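Local coordinates for protein tRNA (Guanine-N(1)-)-methyltransferase (Aquifex aeolicus, PDB 1OY5) that probably methylates the N1 position of guanosine-37 in various tRNAs, using S-adenosyl-L-methionine as the methyl donor, at residues Lys83-Ile88 and Val128-Ser133; Gly93-Gln98 and Leu134-Leu139; Cys114-Gly119 and Gly141-Ala146. All blocks are in the same frame, centred on the assembly; numbering follows the deposited sequence.

Following strands 6-12 and 36-42 and helix 67-81, the chain enters strand 85-89, passes the loop at 93-98 to helix 98-105, runs through strand 109-114 and turns at 114-119. It then comes back past these places in the same order. Contact 1 closes the first loop, setting 128-133 alongside 83-88 as an edge strand; contact 2 closes the second, with 134-139 meeting 93-98; contact 3 closes the third and shortest, where the start of helix 143-155 packs against 114-119. None nests within another: all three cross, as expected for the knotted SPOUT fold. Together they tie the parallel sheet, the probable S-adenosyl-L-methionine loops and helix 143-155 to one another.

Contact 1. Residues Lys83-Ile88 and Val128-Ser133; sequences KPFVLI and VDMEIS
Strand 130-131, outermost in this chain's five-stranded parallel sheet, pairs with strand 85-89. Backbone hydrogen bonds set the register. Val86 O takes two N-H groups, from Asp129 N (2.8 Å), on a lone pair, and from Met130 N (3.0 Å), nearly along the C=O axis. The ladder continues from Ile88 N to Met130 O and from Ile132 N to Ile88 O, pairing Leu87 with Met130 and Ile88 with Glu131.

One side-chain bond joins this ladder. Asp129, its CG anti to the carbonyl carbon, turns OD2 onto Val86 N at 2.6 Å, almost straight at 177° and through the anti lone pair, so that a carboxylate oxygen accepts from the strand backbone.

The Phe85 ring makes a CH-pi contact with Asp129 CB, which sits 4.0 Å from the Phe85 ring centroid, over one ring face, with ring and carboxylate planes only 9° apart. Lys107 adds a cation-pi contact to the same ring.

Apolar side chains meet on both faces of the sheet. On the side of Leu87 and Met130, Met130 CE lies at the edge of the Phe85 ring, 3.7 Å from Phe85 CZ. Leu87 CD1 lies against Met130 CB and Ile132 CG1, and helix 98-105 touches Phe85 through Leu104 and Met130 through Leu100. On the side of Ile88 and Glu131, Ile88 CG2 lies 3.5 Å from Glu131 CG, the two side chains side by side, and 3.7 Å from Val128 CG1.

The N-H donated by Val86 would probably help keep the Asp129 carboxylate ionised where it holds the edge strand; exposed Lys83 may add slightly at most.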
loop_
_atom_site.group_PDB
_atom_site.type_symbol
_atom_site.label_atom_id
_atom_site.label_comp_id
_atom_site.label_asym_id
_atom_site.label_seq_id
_atom_site.Cartn_x
_atom_site.Cartn_y
_atom_site.Cartn_z
ATOM N N LYS A 83 -15.635 -18.643 11.440
ATOM C CA LYS A 83 -16.024 -17.260 11.392
ATOM C C LYS A 83 -14.807 -16.421 11.420
ATOM O O LYS A 83 -13.977 -16.627 12.248
ATOM C CB LYS A 83 -16.835 -16.943 12.625
ATOM C CG LYS A 83 -17.440 -15.596 12.669
ATOM C CD LYS A 83 -18.200 -15.511 13.970
ATOM C CE LYS A 83 -18.978 -14.258 14.097
ATOM N NZ LYS A 83 -18.168 -13.336 14.898
ATOM N N PRO A 84 -14.682 -15.509 10.471
ATOM C CA PRO A 84 -13.545 -14.613 10.414
ATOM C C PRO A 84 -13.731 -13.258 11.050
ATOM O O PRO A 84 -14.830 -12.684 11.040
ATOM C CB PRO A 84 -13.397 -14.423 8.920
ATOM C CG PRO A 84 -14.744 -14.364 8.483
ATOM C CD PRO A 84 -15.542 -15.343 9.289
ATOM N N PHE A 85 -12.630 -12.723 11.559
ATOM C CA PHE A 85 -12.610 -11.355 12.011
ATOM C C PHE A 85 -12.651 -10.558 10.713
ATOM O O PHE A 85 -11.782 -10.742 9.871
ATOM C CB PHE A 85 -11.315 -11.105 12.771
ATOM C CG PHE A 85 -11.149 -9.718 13.220
ATOM C CD1 PHE A 85 -10.411 -8.834 12.464
ATOM C CD2 PHE A 85 -11.741 -9.278 14.386
ATOM C CE1 PHE A 85 -10.243 -7.538 12.883
ATOM C CE2 PHE A 85 -11.570 -7.976 14.837
ATOM C CZ PHE A 85 -10.819 -7.112 14.105
ATOM N N VAL A 86 -13.650 -9.718 10.508
ATOM C CA VAL A 86 -13.793 -9.095 9.208
ATOM C C VAL A 86 -13.234 -7.693 9.113
ATOM O O VAL A 86 -13.644 -6.782 9.842
ATOM C CB VAL A 86 -15.278 -9.105 8.725
ATOM C CG1 VAL A 86 -15.409 -8.460 7.325
ATOM C CG2 VAL A 86 -15.816 -10.522 8.713
ATOM N N LEU A 87 -12.336 -7.528 8.147
ATOM C CA LEU A 87 -11.671 -6.259 7.903
ATOM C C LEU A 87 -11.991 -5.791 6.479
ATOM O O LEU A 87 -12.066 -6.594 5.539
ATOM C CB LEU A 87 -10.193 -6.488 8.097
ATOM C CG LEU A 87 -9.148 -5.423 7.887
ATOM C CD1 LEU A 87 -9.423 -4.218 8.775
ATOM C CD2 LEU A 87 -7.826 -6.060 8.232
ATOM N N ILE A 88 -12.248 -4.489 6.336
ATOM C CA ILE A 88 -12.592 -3.871 5.061
ATOM C C ILE A 88 -11.642 -2.746 4.816
ATOM O O ILE A 88 -11.389 -1.946 5.703
ATOM C CB ILE A 88 -14.073 -3.371 5.065
ATOM C CG1 ILE A 88 -14.512 -2.868 3.694
ATOM C CG2 ILE A 88 -14.288 -2.264 6.070
ATOM C CD1 ILE A 88 -16.043 -2.980 3.452
ATOM N N VAL A 128 -18.835 -6.465 9.308
ATOM C CA VAL A 128 -17.473 -5.932 9.249
ATOM C C VAL A 128 -17.131 -5.600 10.668
ATOM O O VAL A 128 -17.917 -4.961 11.347
ATOM C CB VAL A 128 -17.399 -4.599 8.514
ATOM C CG1 VAL A 128 -16.078 -3.937 8.787
ATOM C CG2 VAL A 128 -17.619 -4.772 7.021
ATOM N N ASP A 129 -15.962 -6.017 11.121
ATOM C CA ASP A 129 -15.514 -5.771 12.484
ATOM C C ASP A 129 -14.677 -4.517 12.583
ATOM O O ASP A 129 -14.708 -3.808 13.574
ATOM C CB ASP A 129 -14.618 -6.944 12.870
ATOM C CG ASP A 129 -15.383 -8.195 13.124
ATOM O OD1 ASP A 129 -16.191 -8.173 14.062
ATOM O OD2 ASP A 129 -15.260 -9.241 12.431
ATOM N N MET A 130 -13.868 -4.280 11.565
ATOM C CA MET A 130 -12.926 -3.179 11.578
ATOM C C MET A 130 -12.819 -2.534 10.202
ATOM O O MET A 130 -12.904 -3.198 9.166
ATOM C CB MET A 130 -11.562 -3.695 12.017
ATOM C CG MET A 130 -10.565 -2.621 12.276
ATOM S SD MET A 130 -8.921 -3.309 12.618
ATOM C CE MET A 130 -9.105 -3.798 14.279
ATOM N N GLU A 131 -12.623 -1.227 10.191
ATOM C CA GLU A 131 -12.511 -0.517 8.945
ATOM C C GLU A 131 -11.228 0.274 8.907
ATOM O O GLU A 131 -10.979 1.052 9.781
ATOM C CB GLU A 131 -13.690 0.415 8.769
ATOM C CG GLU A 131 -13.745 0.958 7.368
ATOM C CD GLU A 131 -15.100 1.524 7.018
ATOM O OE1 GLU A 131 -15.388 1.606 5.791
ATOM O OE2 GLU A 131 -15.851 1.877 7.971
ATOM N N ILE A 132 -10.391 0.036 7.901
ATOM C CA ILE A 132 -9.153 0.793 7.725
ATOM C C ILE A 132 -9.479 2.248 7.383
ATOM O O ILE A 132 -9.843 2.573 6.234
ATOM C CB ILE A 132 -8.306 0.170 6.603
ATOM C CG1 ILE A 132 -7.847 -1.238 6.982
ATOM C CG2 ILE A 132 -7.099 1.029 6.296
ATOM C CD1 ILE A 132 -6.873 -1.282 8.100
ATOM N N SER A 133 -9.337 3.124 8.377
ATOM C CA SER A 133 -9.601 4.554 8.235
ATOM C C SER A 133 -8.999 5.250 7.016
ATOM O O SER A 133 -7.995 4.823 6.479
ATOM C CB SER A 133 -8.996 5.239 9.444
ATOM O OG SER A 133 -7.596 4.949 9.471
#

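Contact 2. Residues Gly93-Gln98 and Leu134-Leu139; sequences GEKLNQ and LGDFIL
This pair of loops belongs to the knotted region of the SPOUT methyltransferase fold, and residues Leu134-Leu139 probably line the S-adenosyl-L-methionine site. The second subunit lies close by, its Phe137 packing on Gln98. At Gly93 the CA traces come closest, with Gly93 CA 4.1 Å from Leu134 CA. Glu94 follows and carries most of the first segment's share. Its CG lies between the backbone N and the carbonyl carbon (chi1 44°) and meets the CE1-CZ side of the Phe137 ring, Glu94 CG being 3.0 Å from Phe137 CE1. A bend at chi2 then carries CD over one ring face, with Glu94 OE2 3.9 Å above the Phe137 ring plane toward the rim and the carboxylate tilted 54° to the ring. Glu94 OE2 comes to 2.5 Å from Phe137 O, while Glu94 OE1 lies 4.1 Å from Leu139 CD1. Glu94 O also lies 3.8 Å from Gly135 CA, and a CB on that glycine would run into Glu94 O. Lys95 then passes along the Leu134 carbonyl, its CB and CE each 3.4 Å from Leu134 O. The chain bends at chi3 and ends with Lys95 NZ 4.4 Å from Asp136 OD1, too far for a salt bridge.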
loop_
_atom_site.group_PDB
_atom_site.type_symbol
_atom_site.label_atom_id
_atom_site.label_comp_id
_atom_site.label_asym_id
_atom_site.label_seq_id
_atom_site.Cartn_x
_atom_site.Cartn_y
_atom_site.Cartn_z
ATOM N N GLY A 93 -9.103 4.156 1.889
ATOM C CA GLY A 93 -8.696 3.837 3.250
ATOM C C GLY A 93 -7.368 3.121 3.370
ATOM O O GLY A 93 -7.277 1.925 3.020
ATOM N N GLU A 94 -6.352 3.858 3.857
ATOM C CA GLU A 94 -5.018 3.310 4.063
ATOM C C GLU A 94 -4.231 4.004 5.135
ATOM O O GLU A 94 -3.274 4.713 4.841
ATOM C CB GLU A 94 -4.225 3.375 2.787
ATOM C CG GLU A 94 -4.369 4.675 2.057
ATOM C CD GLU A 94 -5.726 4.850 1.403
ATOM O OE1 GLU A 94 -6.426 3.848 1.158
ATOM O OE2 GLU A 94 -6.088 6.004 1.132
ATOM N N LYS A 95 -4.627 3.810 6.388
ATOM C CA LYS A 95 -3.885 4.379 7.514
ATOM C C LYS A 95 -3.964 3.445 8.731
ATOM O O LYS A 95 -4.706 3.724 9.680
ATOM C CB LYS A 95 -4.415 5.750 7.882
ATOM C CG LYS A 95 -3.645 6.397 9.055
ATOM C CD LYS A 95 -4.411 7.531 9.734
ATOM C CE LYS A 95 -4.742 8.656 8.788
ATOM N NZ LYS A 95 -5.370 9.822 9.528
ATOM N N LEU A 96 -3.219 2.336 8.668
ATOM C CA LEU A 96 -3.056 1.368 9.752
ATOM C C LEU A 96 -1.718 1.622 10.469
ATOM O O LEU A 96 -0.965 2.502 10.074
ATOM C CB LEU A 96 -3.070 -0.055 9.177
ATOM C CG LEU A 96 -2.118 -0.291 8.013
ATOM C CD1 LEU A 96 -2.039 -1.730 7.656
ATOM C CD2 LEU A 96 -2.531 0.506 6.784
ATOM N N ASN A 97 -1.403 0.838 11.496
ATOM C CA ASN A 97 -0.176 1.029 12.261
ATOM C C ASN A 97 0.362 -0.259 12.913
ATOM O O ASN A 97 -0.323 -1.264 12.948
ATOM C CB ASN A 97 -0.445 2.082 13.316
ATOM C CG ASN A 97 -1.894 2.078 13.755
ATOM O OD1 ASN A 97 -2.797 2.463 12.989
ATOM N ND2 ASN A 97 -2.138 1.604 14.965
ATOM N N GLN A 98 1.590 -0.237 13.429
ATOM C CA GLN A 98 2.178 -1.443 13.984
ATOM C C GLN A 98 1.317 -1.946 15.094
ATOM O O GLN A 98 1.486 -3.074 15.540
ATOM C CB GLN A 98 3.573 -1.203 14.538
ATOM C CG GLN A 98 4.733 -1.615 13.648
ATOM C CD GLN A 98 4.597 -3.007 13.033
ATOM O OE1 GLN A 98 3.935 -3.171 12.050
ATOM N NE2 GLN A 98 5.268 -3.988 13.605
ATOM N N LEU A 134 -9.593 6.378 6.644
ATOM C CA LEU A 134 -9.134 7.203 5.521
ATOM C C LEU A 134 -7.643 7.412 5.656
ATOM O O LEU A 134 -7.131 7.394 6.772
ATOM C CB LEU A 134 -9.819 8.566 5.528
ATOM C CG LEU A 134 -11.342 8.663 5.400
ATOM C CD1 LEU A 134 -12.057 8.214 6.660
ATOM C CD2 LEU A 134 -11.733 10.111 5.092
ATOM N N GLY A 135 -6.954 7.668 4.542
ATOM C CA GLY A 135 -5.504 7.795 4.577
ATOM C C GLY A 135 -4.794 8.978 3.916
ATOM O O GLY A 135 -3.570 9.005 3.951
ATOM N N ASP A 136 -5.490 9.928 3.306
ATOM C CA ASP A 136 -4.804 11.090 2.688
ATOM C C ASP A 136 -4.519 11.014 1.201
ATOM O O ASP A 136 -4.030 11.976 0.636
ATOM C CB ASP A 136 -3.457 11.358 3.354
ATOM C CG ASP A 136 -3.588 11.965 4.734
ATOM O OD1 ASP A 136 -4.223 11.353 5.621
ATOM O OD2 ASP A 136 -3.068 13.047 5.028
ATOM N N PHE A 137 -4.761 9.868 0.586
ATOM C CA PHE A 137 -4.610 9.677 -0.851
ATOM C C PHE A 137 -5.665 8.625 -1.264
ATOM O O PHE A 137 -6.254 7.973 -0.412
ATOM C CB PHE A 137 -3.181 9.268 -1.235
ATOM C CG PHE A 137 -2.844 7.841 -0.922
ATOM C CD1 PHE A 137 -2.487 7.473 0.354
ATOM C CD2 PHE A 137 -2.890 6.874 -1.911
ATOM C CE1 PHE A 137 -2.179 6.171 0.640
ATOM C CE2 PHE A 137 -2.586 5.574 -1.643
ATOM C CZ PHE A 137 -2.236 5.197 -0.374
ATOM N N ILE A 138 -5.906 8.480 -2.559
ATOM C CA ILE A 138 -7.019 7.698 -3.030
ATOM C C ILE A 138 -6.549 6.630 -3.953
ATOM O O ILE A 138 -5.784 6.900 -4.845
ATOM C CB ILE A 138 -8.012 8.632 -3.760
ATOM C CG1 ILE A 138 -8.593 9.622 -2.773
ATOM C CG2 ILE A 138 -9.119 7.855 -4.406
ATOM C CD1 ILE A 138 -9.363 10.746 -3.418
ATOM N N LEU A 139 -7.007 5.404 -3.722
ATOM C CA LEU A 139 -6.648 4.272 -4.547
ATOM C C LEU A 139 -7.887 3.849 -5.307
ATOM O O LEU A 139 -8.992 4.278 -5.001
ATOM C CB LEU A 139 -6.136 3.150 -3.685
ATOM C CG LEU A 139 -4.734 3.377 -3.098
ATOM C CD1 LEU A 139 -4.384 2.336 -2.095
ATOM C CD2 LEU A 139 -3.690 3.375 -4.201
#

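Contact 3. Residues Cys114-Gly119 and Gly141-Ala146; sequences CGRYEG and GGEIVA
Arg116 folds back so that NH1 comes within 3.3 Å of Gly141 CA, and ends on Glu143 at the start of helix 143-155. This is the buried junction of the SPOUT knot where the loop after strand 109-114, with the probable S-adenosyl-L-methionine residue Gly115, meets that helix. Bends at chi2 and chi3 bring Arg116 NH1 to Glu143 OE2 at 2.9 Å in a salt bridge; the oxygen meets the guanidinium edge in plane, yet NH1 stands above the carboxylate plane, the two planes being 68° apart. Glu143 OE1 is hydrogen-bonded to Thr12 OG1, so that each carboxylate oxygen has its own partner. An alanine at Arg116 would lose this salt bridge and would probably weaken the hold of the loop on the helix start.

The backbones also meet directly: Gly142 N donates to Gly115 O at 3.1 Å, approaching from above the carbonyl plane. Gly141 and Gly142 lie too close for side chains, since a CB on Gly141 would strike Arg116 NH1 and one on Gly142 would strike Gly115 N. Beyond Arg116, a type II' turn to Gly119 leads the chain away. At the other end Cys114 SG, anti to its carbonyl carbon, rests 3.7 Å from Ala146 CB.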
loop_
_atom_site.group_PDB
_atom_site.type_symbol
_atom_site.label_atom_id
_atom_site.label_comp_id
_atom_site.label_asym_id
_atom_site.label_seq_id
_atom_site.Cartn_x
_atom_site.Cartn_y
_atom_site.Cartn_z
ATOM N N CYS A 114 -12.087 -6.291 -0.112
ATOM C CA CYS A 114 -11.405 -5.268 -0.868
ATOM C C CYS A 114 -12.409 -4.347 -1.541
ATOM O O CYS A 114 -13.150 -4.763 -2.368
ATOM C CB CYS A 114 -10.444 -5.879 -1.891
ATOM S SG CYS A 114 -9.084 -6.834 -1.195
ATOM N N GLY A 115 -12.438 -3.081 -1.165
ATOM C CA GLY A 115 -13.349 -2.137 -1.786
ATOM C C GLY A 115 -13.021 -1.835 -3.250
ATOM O O GLY A 115 -11.939 -2.205 -3.783
ATOM N N ARG A 116 -13.998 -1.219 -3.920
ATOM C CA ARG A 116 -13.869 -0.795 -5.312
ATOM C C ARG A 116 -14.915 0.238 -5.646
ATOM O O ARG A 116 -15.915 0.392 -4.944
ATOM C CB ARG A 116 -14.088 -1.946 -6.275
ATOM C CG ARG A 116 -13.302 -3.196 -6.013
ATOM C CD ARG A 116 -11.845 -3.133 -6.464
ATOM N NE ARG A 116 -11.634 -2.564 -7.785
ATOM C CZ ARG A 116 -10.437 -2.223 -8.227
ATOM N NH1 ARG A 116 -9.356 -2.445 -7.481
ATOM N NH2 ARG A 116 -10.293 -1.682 -9.423
ATOM N N TYR A 117 -14.688 0.939 -6.748
ATOM C CA TYR A 117 -15.659 1.918 -7.264
ATOM C C TYR A 117 -16.075 2.983 -6.230
ATOM O O TYR A 117 -15.255 3.532 -5.512
ATOM C CB TYR A 117 -16.882 1.162 -7.848
ATOM C CG TYR A 117 -16.454 0.051 -8.801
ATOM C CD1 TYR A 117 -16.776 -1.283 -8.555
ATOM C CD2 TYR A 117 -15.663 0.340 -9.910
ATOM C CE1 TYR A 117 -16.354 -2.278 -9.389
ATOM C CE2 TYR A 117 -15.228 -0.658 -10.755
ATOM C CZ TYR A 117 -15.574 -1.970 -10.490
ATOM O OH TYR A 117 -15.125 -2.940 -11.365
ATOM N N GLU A 118 -17.359 3.288 -6.185
ATOM C CA GLU A 118 -17.872 4.229 -5.214
ATOM C C GLU A 118 -17.982 3.618 -3.827
ATOM O O GLU A 118 -18.502 4.261 -2.935
ATOM C CB GLU A 118 -19.269 4.702 -5.613
ATOM C CG GLU A 118 -19.455 5.026 -7.085
ATOM C CD GLU A 118 -18.189 5.568 -7.730
ATOM O OE1 GLU A 118 -18.021 6.825 -7.720
ATOM O OE2 GLU A 118 -17.369 4.732 -8.242
ATOM N N GLY A 119 -17.521 2.389 -3.629
ATOM C CA GLY A 119 -17.628 1.773 -2.329
ATOM C C GLY A 119 -18.466 0.514 -2.260
ATOM O O GLY A 119 -18.831 -0.079 -3.278
ATOM N N GLY A 141 -8.772 0.755 -5.536
ATOM C CA GLY A 141 -9.283 -0.429 -4.866
ATOM C C GLY A 141 -8.469 -0.825 -3.644
ATOM O O GLY A 141 -7.337 -0.356 -3.465
ATOM N N GLY A 142 -9.035 -1.734 -2.845
ATOM C CA GLY A 142 -8.469 -2.191 -1.577
ATOM C C GLY A 142 -7.459 -3.294 -1.659
ATOM O O GLY A 142 -6.923 -3.733 -0.665
ATOM N N GLU A 143 -7.179 -3.762 -2.852
ATOM C CA GLU A 143 -6.220 -4.843 -3.012
ATOM C C GLU A 143 -4.857 -4.513 -2.387
ATOM O O GLU A 143 -4.292 -5.292 -1.670
ATOM C CB GLU A 143 -6.054 -5.179 -4.492
ATOM C CG GLU A 143 -7.140 -6.033 -5.035
ATOM C CD GLU A 143 -8.465 -5.330 -5.273
ATOM O OE1 GLU A 143 -9.448 -6.040 -5.525
ATOM O OE2 GLU A 143 -8.575 -4.097 -5.263
ATOM N N ILE A 144 -4.315 -3.366 -2.734
ATOM C CA ILE A 144 -3.019 -2.923 -2.246
ATOM C C ILE A 144 -2.961 -2.804 -0.714
ATOM O O ILE A 144 -1.908 -2.985 -0.106
ATOM C CB ILE A 144 -2.701 -1.542 -2.914
ATOM C CG1 ILE A 144 -2.227 -1.757 -4.342
ATOM C CG2 ILE A 144 -1.665 -0.807 -2.184
ATOM C CD1 ILE A 144 -2.240 -0.473 -5.178
ATOM N N VAL A 145 -4.089 -2.504 -0.095
ATOM C CA VAL A 145 -4.140 -2.329 1.338
ATOM C C VAL A 145 -4.244 -3.679 1.973
ATOM O O VAL A 145 -3.695 -3.933 3.062
ATOM C CB VAL A 145 -5.283 -1.413 1.765
ATOM C CG1 VAL A 145 -5.494 -1.474 3.258
ATOM C CG2 VAL A 145 -4.962 0.044 1.327
ATOM N N ALA A 146 -4.911 -4.567 1.269
ATOM C CA ALA A 146 -5.027 -5.935 1.752
ATOM C C ALA A 146 -3.648 -6.561 1.776
ATOM O O ALA A 146 -3.290 -7.255 2.744
ATOM C CB ALA A 146 -5.965 -6.749 0.855
#